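Local coordinates for protein rhamnosidase B (Bacillus sp., PDB 2OKX) that hydrolytically removes terminal, non-reducing alpha-L-rhamnose residues from alpha-L-rhamnosides, as a glycoside hydrolase of family 78, at residues A[100-105]-A[617-622]; A[236-240]-A[307-311]; A[501-505]-A[569-573]. The contacts are given in a common frame with arbitrary orientation. Residues are numbered along the deposited sequence.

Interaction 1 (A[100-105]-A[617-622])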
loop_
_atom_site.group_PDB
_atom_site.type_symbol
_atom_site.label_atom_id
_atom_site.label_comp_id
_atom_site.label_asym_id
_atom_site.label_seq_id
_atom_site.Cartn_x
_atom_site.Cartn_y
_atom_site.Cartn_z
ATOM N N SER A 100 -6.697 -14.349 2.061
ATOM C CA SER A 100 -7.280 -13.018 1.914
ATOM C C SER A 100 -6.299 -11.931 2.356
ATOM O O SER A 100 -5.423 -12.181 3.181
ATOM C CB SER A 100 -8.564 -12.902 2.749
ATOM O OG SER A 100 -9.583 -13.776 2.286
ATOM N N ASN A 101 -6.435 -10.732 1.786
ATOM C CA ASN A 101 -5.593 -9.600 2.177
ATOM C C ASN A 101 -6.390 -8.295 2.057
ATOM O O ASN A 101 -7.617 -8.333 1.945
ATOM C CB ASN A 101 -4.285 -9.541 1.361
ATOM C CG ASN A 101 -4.509 -9.470 -0.145
ATOM O OD1 ASN A 101 -5.352 -8.717 -0.632
ATOM N ND2 ASN A 101 -3.726 -10.245 -0.891
ATOM N N PHE A 102 -5.707 -7.155 2.090
ATOM C CA PHE A 102 -6.375 -5.852 2.024
ATOM C C PHE A 102 -6.841 -5.413 0.634
ATOM O O PHE A 102 -7.411 -4.330 0.491
ATOM C CB PHE A 102 -5.469 -4.755 2.602
ATOM C CG PHE A 102 -5.230 -4.855 4.089
ATOM C CD1 PHE A 102 -5.263 -6.082 4.748
ATOM C CD2 PHE A 102 -4.853 -3.723 4.812
ATOM C CE1 PHE A 102 -4.912 -6.183 6.102
ATOM C CE2 PHE A 102 -4.499 -3.810 6.160
ATOM C CZ PHE A 102 -4.527 -5.047 6.808
ATOM N N TYR A 103 -6.573 -6.216 -0.394
ATOM C CA TYR A 103 -7.024 -5.878 -1.744
ATOM C C TYR A 103 -7.457 -7.108 -2.536
ATOM O O TYR A 103 -7.500 -7.098 -3.769
ATOM C CB TYR A 103 -5.959 -5.073 -2.521
ATOM C CG TYR A 103 -4.530 -5.602 -2.525
ATOM C CD1 TYR A 103 -4.211 -6.836 -3.100
ATOM C CD2 TYR A 103 -3.483 -4.821 -2.023
ATOM C CE1 TYR A 103 -2.884 -7.275 -3.179
ATOM C CE2 TYR A 103 -2.157 -5.248 -2.099
ATOM C CZ TYR A 103 -1.864 -6.475 -2.681
ATOM O OH TYR A 103 -0.551 -6.889 -2.773
ATOM N N TYR A 104 -7.805 -8.161 -1.802
ATOM C CA TYR A 104 -8.244 -9.414 -2.396
ATOM C C TYR A 104 -8.976 -10.267 -1.366
ATOM O O TYR A 104 -8.498 -10.445 -0.248
ATOM C CB TYR A 104 -7.039 -10.193 -2.942
ATOM C CG TYR A 104 -7.360 -11.632 -3.294
ATOM C CD1 TYR A 104 -7.060 -12.672 -2.412
ATOM C CD2 TYR A 104 -8.010 -11.948 -4.487
ATOM C CE1 TYR A 104 -7.407 -13.998 -2.706
ATOM C CE2 TYR A 104 -8.361 -13.266 -4.794
ATOM C CZ TYR A 104 -8.057 -14.284 -3.898
ATOM O OH TYR A 104 -8.414 -15.577 -4.198
ATOM N N LEU A 105 -10.146 -10.774 -1.742
ATOM C CA LEU A 105 -10.919 -11.637 -0.852
ATOM C C LEU A 105 -10.815 -13.052 -1.408
ATOM O O LEU A 105 -11.143 -13.296 -2.571
ATOM C CB LEU A 105 -12.384 -11.190 -0.785
ATOM C CG LEU A 105 -12.660 -9.915 0.027
ATOM C CD1 LEU A 105 -12.203 -8.680 -0.749
ATOM C CD2 LEU A 105 -14.148 -9.820 0.322
ATOM N N GLN A 617 -10.860 0.773 4.060
ATOM C CA GLN A 617 -10.032 0.394 2.915
ATOM C C GLN A 617 -10.790 -0.714 2.182
ATOM O O GLN A 617 -11.369 -1.597 2.817
ATOM C CB GLN A 617 -8.613 -0.055 3.332
ATOM C CG GLN A 617 -8.463 -0.653 4.722
ATOM C CD GLN A 617 -8.909 -2.098 4.795
ATOM O OE1 GLN A 617 -8.350 -2.970 4.125
ATOM N NE2 GLN A 617 -9.919 -2.360 5.615
ATOM N N VAL A 618 -10.817 -0.642 0.851
ATOM C CA VAL A 618 -11.553 -1.610 0.036
ATOM C C VAL A 618 -10.902 -1.859 -1.331
ATOM O O VAL A 618 -10.058 -1.076 -1.772
ATOM C CB VAL A 618 -12.994 -1.102 -0.235
ATOM C CG1 VAL A 618 -13.721 -0.837 1.075
ATOM C CG2 VAL A 618 -12.942 0.180 -1.076
ATOM N N PRO A 619 -11.243 -2.983 -1.992
ATOM C CA PRO A 619 -12.139 -4.044 -1.511
ATOM C C PRO A 619 -11.229 -4.891 -0.632
ATOM O O PRO A 619 -10.192 -5.370 -1.096
ATOM C CB PRO A 619 -12.561 -4.750 -2.796
ATOM C CG PRO A 619 -11.334 -4.629 -3.650
ATOM C CD PRO A 619 -10.885 -3.201 -3.406
ATOM N N SER A 620 -11.601 -5.065 0.635
ATOM C CA SER A 620 -10.734 -5.782 1.563
ATOM C C SER A 620 -11.381 -6.814 2.476
ATOM O O SER A 620 -12.584 -6.770 2.744
ATOM C CB SER A 620 -9.995 -4.757 2.429
ATOM O OG SER A 620 -9.260 -5.377 3.466
ATOM N N ALA A 621 -10.551 -7.733 2.962
ATOM C CA ALA A 621 -10.998 -8.782 3.868
ATOM C C ALA A 621 -10.824 -8.327 5.314
ATOM O O ALA A 621 -11.122 -9.074 6.243
ATOM C CB ALA A 621 -10.214 -10.068 3.616
ATOM N N TRP A 622 -10.317 -7.111 5.509
ATOM C CA TRP A 622 -10.163 -6.584 6.863
ATOM C C TRP A 622 -11.385 -5.717 7.131
ATOM O O TRP A 622 -11.490 -4.605 6.615
ATOM C CB TRP A 622 -8.891 -5.735 7.019
ATOM C CG TRP A 622 -8.756 -5.105 8.404
ATOM C CD1 TRP A 622 -9.390 -5.506 9.554
ATOM C CD2 TRP A 622 -7.910 -4.003 8.782
ATOM N NE1 TRP A 622 -8.991 -4.729 10.616
ATOM C CE2 TRP A 622 -8.085 -3.799 10.173
ATOM C CE3 TRP A 622 -7.023 -3.172 8.084
ATOM C CZ2 TRP A 622 -7.403 -2.797 10.879
ATOM C CZ3 TRP A 622 -6.341 -2.174 8.786
ATOM C CH2 TRP A 622 -6.537 -1.997 10.169
HETATM O O HOH W 1 -7.339 -2.164 -1.524
#

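Interaction 2 (A[236-240]-A[307-311])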
loop_
_atom_site.group_PDB
_atom_site.type_symbol
_atom_site.label_atom_id
_atom_site.label_comp_id
_atom_site.label_asym_id
_atom_site.label_seq_id
_atom_site.Cartn_x
_atom_site.Cartn_y
_atom_site.Cartn_z
ATOM N N HIS A 236 -9.709 -14.531 6.055
ATOM C CA HIS A 236 -10.010 -13.120 6.278
ATOM C C HIS A 236 -8.724 -12.355 6.550
ATOM O O HIS A 236 -7.662 -12.955 6.694
ATOM C CB HIS A 236 -10.968 -12.943 7.461
ATOM C CG HIS A 236 -10.364 -13.304 8.781
ATOM N ND1 HIS A 236 -10.554 -14.533 9.377
ATOM C CD2 HIS A 236 -9.543 -12.610 9.602
ATOM C CE1 HIS A 236 -9.874 -14.579 10.509
ATOM N NE2 HIS A 236 -9.252 -13.425 10.669
ATOM N N ALA A 237 -8.824 -11.031 6.627
ATOM C CA ALA A 237 -7.654 -10.202 6.875
ATOM C C ALA A 237 -7.815 -9.364 8.133
ATOM O O ALA A 237 -7.268 -8.266 8.230
ATOM C CB ALA A 237 -7.384 -9.300 5.673
ATOM N N ASN A 238 -8.589 -9.872 9.088
ATOM C CA ASN A 238 -8.779 -9.173 10.349
ATOM C C ASN A 238 -7.654 -9.603 11.271
ATOM O O ASN A 238 -7.093 -10.686 11.117
ATOM C CB ASN A 238 -10.109 -9.555 11.005
ATOM C CG ASN A 238 -11.306 -9.151 10.182
ATOM O OD1 ASN A 238 -11.417 -8.002 9.748
ATOM N ND2 ASN A 238 -12.223 -10.090 9.975
ATOM N N PRO A 239 -7.290 -8.748 12.229
ATOM C CA PRO A 239 -6.220 -9.117 13.152
ATOM C C PRO A 239 -6.684 -10.283 14.024
ATOM O O PRO A 239 -7.860 -10.366 14.372
ATOM C CB PRO A 239 -6.033 -7.855 13.991
ATOM C CG PRO A 239 -6.453 -6.757 13.071
ATOM C CD PRO A 239 -7.667 -7.333 12.392
ATOM N N VAL A 240 -5.774 -11.190 14.349
ATOM C CA VAL A 240 -6.113 -12.296 15.239
ATOM C C VAL A 240 -5.035 -12.299 16.305
ATOM O O VAL A 240 -3.951 -11.753 16.102
ATOM C CB VAL A 240 -6.106 -13.683 14.535
ATOM C CG1 VAL A 240 -7.080 -13.690 13.378
ATOM C CG2 VAL A 240 -4.702 -14.037 14.071
ATOM N N SER A 307 0.704 -12.975 21.028
ATOM C CA SER A 307 0.523 -11.603 20.569
ATOM C C SER A 307 -0.601 -11.462 19.555
ATOM O O SER A 307 -1.321 -12.410 19.252
ATOM C CB SER A 307 1.806 -11.134 19.891
ATOM O OG SER A 307 2.077 -11.964 18.766
ATOM N N SER A 308 -0.724 -10.250 19.029
ATOM C CA SER A 308 -1.694 -9.941 17.995
ATOM C C SER A 308 -0.883 -10.034 16.708
ATOM O O SER A 308 0.263 -9.597 16.669
ATOM C CB SER A 308 -2.228 -8.517 18.165
ATOM O OG SER A 308 -3.152 -8.209 17.135
ATOM N N ASP A 309 -1.465 -10.606 15.663
ATOM C CA ASP A 309 -0.763 -10.752 14.393
ATOM C C ASP A 309 -1.731 -10.441 13.257
ATOM O O ASP A 309 -2.674 -11.194 13.014
ATOM C CB ASP A 309 -0.239 -12.190 14.250
ATOM C CG ASP A 309 0.812 -12.333 13.155
ATOM O OD1 ASP A 309 0.853 -11.486 12.241
ATOM O OD2 ASP A 309 1.591 -13.308 13.201
ATOM N N HIS A 310 -1.506 -9.334 12.560
ATOM C CA HIS A 310 -2.390 -8.964 11.460
ATOM C C HIS A 310 -2.050 -9.794 10.225
ATOM O O HIS A 310 -2.879 -9.982 9.333
ATOM C CB HIS A 310 -2.241 -7.476 11.130
ATOM C CG HIS A 310 -3.503 -6.837 10.640
ATOM N ND1 HIS A 310 -4.474 -7.534 9.951
ATOM C CD2 HIS A 310 -3.952 -5.563 10.735
ATOM C CE1 HIS A 310 -5.467 -6.718 9.647
ATOM N NE2 HIS A 310 -5.175 -5.516 10.110
ATOM N N GLY A 311 -0.821 -10.292 10.182
ATOM C CA GLY A 311 -0.392 -11.084 9.047
ATOM C C GLY A 311 0.997 -10.665 8.605
ATOM O O GLY A 311 1.509 -9.625 9.031
#

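Interaction 3 (A[501-505]-A[569-573])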
loop_
_atom_site.group_PDB
_atom_site.type_symbol
_atom_site.label_atom_id
_atom_site.label_comp_id
_atom_site.label_asym_id
_atom_site.label_seq_id
_atom_site.Cartn_x
_atom_site.Cartn_y
_atom_site.Cartn_z
ATOM N N VAL A 501 5.388 -9.460 -9.116
ATOM C CA VAL A 501 4.938 -8.897 -7.846
ATOM C C VAL A 501 5.397 -7.445 -7.747
ATOM O O VAL A 501 6.587 -7.164 -7.816
ATOM C CB VAL A 501 5.520 -9.692 -6.656
ATOM C CG1 VAL A 501 5.139 -9.027 -5.333
ATOM C CG2 VAL A 501 5.009 -11.125 -6.704
ATOM N N ARG A 502 4.450 -6.526 -7.592
ATOM C CA ARG A 502 4.786 -5.110 -7.492
ATOM C C ARG A 502 5.489 -4.771 -6.183
ATOM O O ARG A 502 5.111 -5.262 -5.123
ATOM C CB ARG A 502 3.522 -4.251 -7.607
ATOM C CG ARG A 502 3.768 -2.760 -7.356
ATOM C CD ARG A 502 2.466 -1.992 -7.158
ATOM N NE ARG A 502 1.693 -1.869 -8.392
ATOM C CZ ARG A 502 2.022 -1.074 -9.406
ATOM N NH1 ARG A 502 3.115 -0.319 -9.346
ATOM N NH2 ARG A 502 1.256 -1.035 -10.485
ATOM N N ARG A 503 6.522 -3.938 -6.271
ATOM C CA ARG A 503 7.259 -3.490 -5.094
ATOM C C ARG A 503 7.565 -2.001 -5.214
ATOM O O ARG A 503 7.774 -1.491 -6.313
ATOM C CB ARG A 503 8.573 -4.263 -4.938
ATOM C CG ARG A 503 8.377 -5.742 -4.636
ATOM C CD ARG A 503 9.691 -6.462 -4.407
ATOM N NE ARG A 503 9.457 -7.895 -4.230
ATOM C CZ ARG A 503 9.186 -8.735 -5.224
ATOM N NH1 ARG A 503 9.127 -8.297 -6.477
ATOM N NH2 ARG A 503 8.934 -10.008 -4.963
ATOM N N GLY A 504 7.578 -1.314 -4.075
ATOM C CA GLY A 504 7.877 0.107 -4.061
ATOM C C GLY A 504 9.150 0.272 -3.257
ATOM O O GLY A 504 9.273 -0.296 -2.170
ATOM N N PHE A 505 10.102 1.031 -3.785
ATOM C CA PHE A 505 11.375 1.231 -3.104
ATOM C C PHE A 505 12.238 2.190 -3.916
ATOM O O PHE A 505 11.899 2.539 -5.046
ATOM C CB PHE A 505 12.107 -0.112 -3.001
ATOM C CG PHE A 505 12.462 -0.704 -4.340
ATOM C CD1 PHE A 505 13.692 -0.433 -4.933
ATOM C CD2 PHE A 505 11.541 -1.479 -5.038
ATOM C CE1 PHE A 505 14.000 -0.921 -6.203
ATOM C CE2 PHE A 505 11.838 -1.974 -6.314
ATOM C CZ PHE A 505 13.070 -1.694 -6.898
ATOM N N PRO A 569 3.223 2.811 -2.088
ATOM C CA PRO A 569 3.654 1.756 -3.011
ATOM C C PRO A 569 4.509 0.657 -2.376
ATOM O O PRO A 569 4.690 -0.413 -2.962
ATOM C CB PRO A 569 4.433 2.536 -4.058
ATOM C CG PRO A 569 5.148 3.553 -3.203
ATOM C CD PRO A 569 4.052 4.022 -2.250
ATOM N N SER A 570 5.034 0.919 -1.184
ATOM C CA SER A 570 5.890 -0.053 -0.515
ATOM C C SER A 570 5.172 -1.005 0.440
ATOM O O SER A 570 4.860 -2.139 0.068
ATOM C CB SER A 570 7.021 0.669 0.230
ATOM O OG SER A 570 6.509 1.593 1.175
ATOM N N TYR A 571 4.902 -0.546 1.660
ATOM C CA TYR A 571 4.262 -1.387 2.667
ATOM C C TYR A 571 2.889 -1.976 2.363
ATOM O O TYR A 571 2.666 -3.162 2.619
ATOM C CB TYR A 571 4.170 -0.652 4.013
ATOM C CG TYR A 571 5.512 -0.295 4.614
ATOM C CD1 TYR A 571 6.162 0.887 4.265
ATOM C CD2 TYR A 571 6.159 -1.171 5.487
ATOM C CE1 TYR A 571 7.428 1.189 4.763
ATOM C CE2 TYR A 571 7.425 -0.883 5.990
ATOM C CZ TYR A 571 8.055 0.294 5.622
ATOM O OH TYR A 571 9.327 0.560 6.076
ATOM N N GLU A 572 1.976 -1.185 1.802
ATOM C CA GLU A 572 0.624 -1.692 1.592
ATOM C C GLU A 572 0.018 -1.778 0.188
ATOM O O GLU A 572 -0.549 -2.816 -0.167
ATOM C CB GLU A 572 -0.328 -0.915 2.512
ATOM C CG GLU A 572 0.292 -0.605 3.879
ATOM C CD GLU A 572 -0.727 -0.196 4.930
ATOM O OE1 GLU A 572 -0.316 0.359 5.972
ATOM O OE2 GLU A 572 -1.932 -0.441 4.725
ATOM N N GLN A 573 0.117 -0.707 -0.602
ATOM C CA GLN A 573 -0.468 -0.700 -1.946
ATOM C C GLN A 573 -1.979 -0.921 -1.803
ATOM O O GLN A 573 -2.621 -1.548 -2.653
ATOM C CB GLN A 573 0.149 -1.811 -2.808
ATOM C CG GLN A 573 1.618 -1.581 -3.175
ATOM C CD GLN A 573 2.299 -2.829 -3.728
ATOM O OE1 GLN A 573 1.688 -3.625 -4.439
ATOM N NE2 GLN A 573 3.582 -2.988 -3.414
HETATM O O HOH W 2 2.561 -6.430 -4.370
HETATM O O HOH W 3 6.451 -3.065 -1.971
#

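Interaction 1 (A[100-105]-A[617-622])
One direct hydrogen bond ties loop 100-105 to loop 617-622: Ala621 N donates to Asn101 O over 3.2 Å. A water adds a second polar link, donating hydrogen bonds to Phe102 O at 3.0 Å and to Val618 O at 2.9 Å. Tyr103 CA makes a CA-H...O contact of 3.3 Å with Pro619 O.

Each loop is also braced internally. Asn101 OD1 accepts from Tyr103 N at 2.8 Å, an Asx turn, and Asn101 N bonds to Tyr104 O at 2.9 Å. Opposite, Ser620 OG accepts from Trp622 N at 2.9 Å, an ST turn, and itself donates a hydrogen bond to Gln617 OE1 at 2.7 Å; Gln617 NE2 closes the round on Trp622 O at 2.9 Å. A cis peptide bond before Pro619 bends the backbone just ahead of this turn.

Apolar packing does the rest. The Phe102 and Trp622 rings meet obliquely, with CE2 of Phe102 3.2 Å from CE3 of Trp622, and CB of Trp622 lies over one face of the phenyl ring. Ser100 CB and Ala621 CB touch at 3.4 Å, while Leu105 CD1 reaches to 4.4 Å from Pro619 CB. His310 meets both aromatic rings. A glycerol, probably from the crystallisation liquor, lies about 4 Å from the Phe102 side chain and may mark a pocket.

With 422 Å² buried, this is a loop-to-loop domain interface: the loop between strands 87-96 and 110-117 of the N-terminal beta domain packs on an interhelical loop of the (alpha/alpha)6 barrel, the glycosidase domain of family 78.

Interaction 2 (A[236-240]-A[307-311])
The contact is the frayed end of an antiparallel beta ladder: strand 240-252 begins where strand 297-309 runs out, within the D2 domain of the rhamnosidase, and beyond the last pair both strands give way to loops. The touching parts run 173° apart. Val240 and Asp309 form a hydrogen-bonded pair with CA atoms 5.6 Å apart. Asp309 N donates to Val240 O at 2.8 Å, whereas the return bond, Val240 N to Asp309 O, is weak at 3.4 Å, so the ladder loosens toward its end. Ser308 CA adds a CA-H...O contact of 3.5 Å to Val240 O.

Val240 and Asp309 send their CB atoms to the same sheet face, where helix 225-229 lies against them through Leu225 and Arg226. The carboxylate of Asp309 leads away from Val240: OD2 bonds to Tyr242 OH and OD1 forms a salt bridge with Arg267. OD1 also accepts from Gly311 N at 2.9 Å, an Asx turn that bends the chain as it leaves the strand. Gly311, at phi 136° and psi 168°, has backbone angles at which a CB would jam against the preceding carbonyl.

Past the pair, the loops still touch. Asn238 takes its strongest polar partner from the glycosidase domain, with OD1 accepting from Ser623 N, and the His310 ring meets Trp622 edge-to-face, so the strand end faces that domain. Pro239 covers the His310 ring in a CH-pi contact, its CG 3.5 Å from the ring centroid and 10° off the normal.

Interaction 3 (A[501-505]-A[569-573])
Here a two-stranded antiparallel ribbon, 503-505 paired with 446-448 in the concanavalin-like domain, meets the loop between helices 544-559 and 577-590 of the six-hairpin domain. Gln573 is the side chain that bridges them. Its m, t conformation extends the amide toward Arg502. NE2 donates to Arg502 O at 3.2 Å and, within its own loop, to Pro569 O at 2.8 Å, so one amide nitrogen ties the loop to itself and to the neighbouring domain.

Arg502 starts t, t and then folds at chi3 (m). That bend carries the guanidinium to Ser529 O and Ser448 OG, both bonded to NH1, and leaves CD 3.3 Å from Gln573 OE1, which lies at the edge of the guanidinium. Arg503 points its CB away from the loop; its long m, t, t chain leads NH2 to Thr485 O and to a salt bridge with Glu152.

Gly504 is where the backbones come closest, its CA 4.1 Å from that of Ser570. A CB here would lie 2.5 Å from Pro569 C, so any side chain would clash. Ser570, with chi1 p, packs its CB 3.4 Å from Gly504 O. Two waters bridge the segments. One accepts a hydrogen bond from Gly504 N at 3.0 Å and donates to Ser570 O at 2.7 Å; the other donates to Arg502 O and to Gln573 OE1, each at 2.9 Å.

Interactions 1 and 3 each join the six-hairpin glycosidase domain to a different beta domain, N-terminal and concanavalin-like respectively, whereas interaction 2 lies within D2. Along the chain, interaction 1 spans 512 residues and encloses the other two, with interaction 2 closing before interaction 3 opens. Their centres lie about 13 Å (1 to 2), 16 Å (1 to 3) and 20 Å (2 to 3) apart. Interaction 1 touches both: Ala621 O and Ala237 N, 3.0 Å apart, probably hydrogen bond, and Tyr103 CD2 packs 3.4 Å from Gln573 O. Interactions 2 and 3 do not touch. Segments from four domains thus converge near the middle of a single-chain enzyme.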